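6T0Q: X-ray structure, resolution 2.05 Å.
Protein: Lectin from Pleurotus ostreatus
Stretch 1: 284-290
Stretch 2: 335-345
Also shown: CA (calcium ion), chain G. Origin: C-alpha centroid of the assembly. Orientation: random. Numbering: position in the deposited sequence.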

# COMPACT_ATOMS: atom_id res chain seq x y z
N GLY A 284 12.15 1.11 35.80
CA GLY A 284 11.46 -0.08 36.24
C GLY A 284 10.79 -0.82 35.10
O GLY A 284 11.25 -0.78 33.95
N PRO A 285 9.69 -1.52 35.40
CA PRO A 285 8.93 -2.21 34.34
C PRO A 285 8.46 -1.23 33.28
O PRO A 285 8.20 -0.06 33.56
CB PRO A 285 7.75 -2.83 35.09
CG PRO A 285 8.20 -2.90 36.54
CD PRO A 285 9.08 -1.69 36.73
N ALA A 286 8.34 -1.73 32.05
CA ALA A 286 7.90 -0.89 30.94
C ALA A 286 7.11 -1.72 29.94
O ALA A 286 7.37 -2.91 29.75
CB ALA A 286 9.09 -0.23 30.23
N GLY A 287 6.16 -1.07 29.27
CA GLY A 287 5.43 -1.71 28.19
C GLY A 287 4.44 -0.73 27.59
O GLY A 287 4.04 0.25 28.21
N VAL A 288 4.05 -1.02 26.35
CA VAL A 288 2.94 -0.33 25.70
C VAL A 288 2.01 -1.38 25.13
O VAL A 288 2.45 -2.44 24.67
CB VAL A 288 3.42 0.67 24.62
CG1 VAL A 288 4.18 -0.04 23.53
CG2 VAL A 288 2.23 1.46 24.01
N ILE A 289 0.71 -1.12 25.19
CA ILE A 289 -0.30 -2.06 24.71
C ILE A 289 -1.35 -1.26 23.96
O ILE A 289 -1.66 -0.12 24.33
CB ILE A 289 -0.91 -2.87 25.89
CG1 ILE A 289 -1.85 -3.96 25.37
CG2 ILE A 289 -1.64 -1.96 26.87
CD1 ILE A 289 -2.30 -4.91 26.50
N ALA A 290 -1.88 -1.84 22.88
CA ALA A 290 -2.89 -1.15 22.09
C ALA A 290 -3.72 -2.15 21.32
O ALA A 290 -3.26 -3.25 21.00
CB ALA A 290 -2.26 -0.14 21.12
N ILE A 335 7.36 -9.25 22.91
CA ILE A 335 6.17 -9.42 23.75
C ILE A 335 6.63 -9.57 25.20
O ILE A 335 7.37 -10.50 25.53
CB ILE A 335 5.33 -10.62 23.30
CG1 ILE A 335 4.58 -10.26 22.01
CG2 ILE A 335 4.34 -11.02 24.38
CD1 ILE A 335 3.79 -11.42 21.42
N ILE A 336 6.23 -8.62 26.04
CA ILE A 336 6.53 -8.72 27.47
C ILE A 336 5.54 -9.67 28.14
O ILE A 336 5.92 -10.48 28.99
CB ILE A 336 6.51 -7.32 28.11
CG1 ILE A 336 7.37 -6.35 27.29
CG2 ILE A 336 6.96 -7.39 29.58
CD1 ILE A 336 8.82 -6.83 27.02
N GLY A 337 4.27 -9.59 27.75
CA GLY A 337 3.26 -10.52 28.25
C GLY A 337 1.92 -10.19 27.62
O GLY A 337 1.70 -9.09 27.10
N ALA A 338 1.03 -11.18 27.65
CA ALA A 338 -0.34 -10.91 27.22
C ALA A 338 -1.02 -10.00 28.24
O ALA A 338 -0.64 -9.96 29.41
CB ALA A 338 -1.14 -12.21 27.06
N PHE A 339 -2.05 -9.27 27.79
CA PHE A 339 -2.78 -8.42 28.72
C PHE A 339 -3.25 -9.24 29.91
O PHE A 339 -3.81 -10.33 29.74
CB PHE A 339 -3.99 -7.77 28.05
CG PHE A 339 -4.81 -6.95 29.01
CD1 PHE A 339 -4.29 -5.78 29.56
CD2 PHE A 339 -6.08 -7.36 29.40
CE1 PHE A 339 -5.03 -5.02 30.46
CE2 PHE A 339 -6.83 -6.60 30.30
CZ PHE A 339 -6.30 -5.43 30.83
N GLY A 340 -3.01 -8.72 31.12
CA GLY A 340 -3.34 -9.41 32.36
C GLY A 340 -2.14 -9.73 33.23
O GLY A 340 -2.28 -9.83 34.45
N VAL A 341 -0.96 -9.90 32.62
CA VAL A 341 0.22 -10.27 33.40
C VAL A 341 0.54 -9.20 34.44
O VAL A 341 0.30 -8.00 34.25
CB VAL A 341 1.45 -10.50 32.50
CG1 VAL A 341 1.27 -11.74 31.64
CG2 VAL A 341 1.72 -9.25 31.64
N ALA A 342 1.12 -9.65 35.55
CA ALA A 342 1.82 -8.78 36.48
C ALA A 342 2.92 -8.02 35.73
O ALA A 342 3.48 -8.52 34.75
CB ALA A 342 2.42 -9.60 37.62
N PRO A 343 3.27 -6.81 36.18
CA PRO A 343 2.73 -6.14 37.36
C PRO A 343 1.45 -5.35 37.10
O PRO A 343 0.84 -4.91 38.07
CB PRO A 343 3.87 -5.19 37.77
CG PRO A 343 4.46 -4.80 36.44
CD PRO A 343 4.42 -6.07 35.61
N TRP A 344 1.04 -5.18 35.84
CA TRP A 344 -0.10 -4.31 35.56
C TRP A 344 -1.44 -4.99 35.84
O TRP A 344 -2.40 -4.31 36.21
CB TRP A 344 -0.04 -3.83 34.11
CG TRP A 344 1.33 -3.27 33.80
CD1 TRP A 344 1.86 -2.10 34.27
CD2 TRP A 344 2.35 -3.88 33.01
NE1 TRP A 344 3.14 -1.94 33.79
CE2 TRP A 344 3.47 -3.02 33.01
CE3 TRP A 344 2.42 -5.08 32.28
CZ2 TRP A 344 4.64 -3.30 32.32
CZ3 TRP A 344 3.60 -5.36 31.58
CH2 TRP A 344 4.69 -4.47 31.60
N GLY A 345 -1.53 -6.30 35.67
CA GLY A 345 -2.80 -6.95 35.98
C GLY A 345 -3.86 -6.70 34.91
O GLY A 345 -3.60 -6.17 33.83
CA CA G . 8.04 2.28 34.28

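How do the two backbones lie against each other when no hydrogen bond joins them? The nearest CA atoms are 7.9 Å apart between P285 and P343, 7.1 Å between G287 and I336, and 7.9 Å between I289 and F339. These distances are too long for the two segments to pair as neighbouring strands of one sheet, so side chains, and at A286 and G287 the backbone itself, make the contact by van der Waals packing. Stretch 1 enters its strand at G287, whereas stretch 2 leaves its strand after A338 through a type II turn, closed by V341 N donating to A338 O at 3.2 Å. The turn's third position is G340, whose backbone angles (phi 118°, psi -28°) would jam a side chain against the preceding carbonyl oxygen.

What does P285 do at the start of the contact? Its CA-to-CB bond points toward stretch 2, and its CB lies 4.1 Å from CG of P343 and 4.2 Å from CZ2 of W344. These are apolar contacts between two compact proline rings and an indole. P343 follows a cis peptide bond, and two residues on, G345 N donates to V341 O at 2.9 Å, a backbone bond that spans A342, P343 and W344. The carbonyl of P285 has a different task: its O binds the calcium ion CA at 2.5 Å, alongside four atoms from elsewhere in the structure.

Why can the indole of W344 come so close to the backbone of A286 and G287? The A286 CA-to-CB bond points away from stretch 2, and it is the carbonyl that meets the ring: A286 O sits 3.6 Å from CH2 of W344, at the ring edge and near its plane, where the slightly positive C-H rim suits an oxygen. At G287, the N is 4.1 Å from W344 CZ2, and the absence of a side chain matters, since an ideal CB would point toward stretch 2 and sit tightly, 3.3 Å from W344 CH2. The indole NE1 is satisfied by a hydrogen bond elsewhere in the structure.

How does the strand finish the contact? V288 points away from stretch 2, and the alternation of the strand then turns I289 toward it. With chi1 and chi2 both t, the I289 side chain is extended, and its CD1 reaches CB of F339 at 3.7 Å. This is a purely apolar meeting, with the methyl lying oblique to the phenyl ring. A290 lies beyond reach of stretch 2, and the contact ends there.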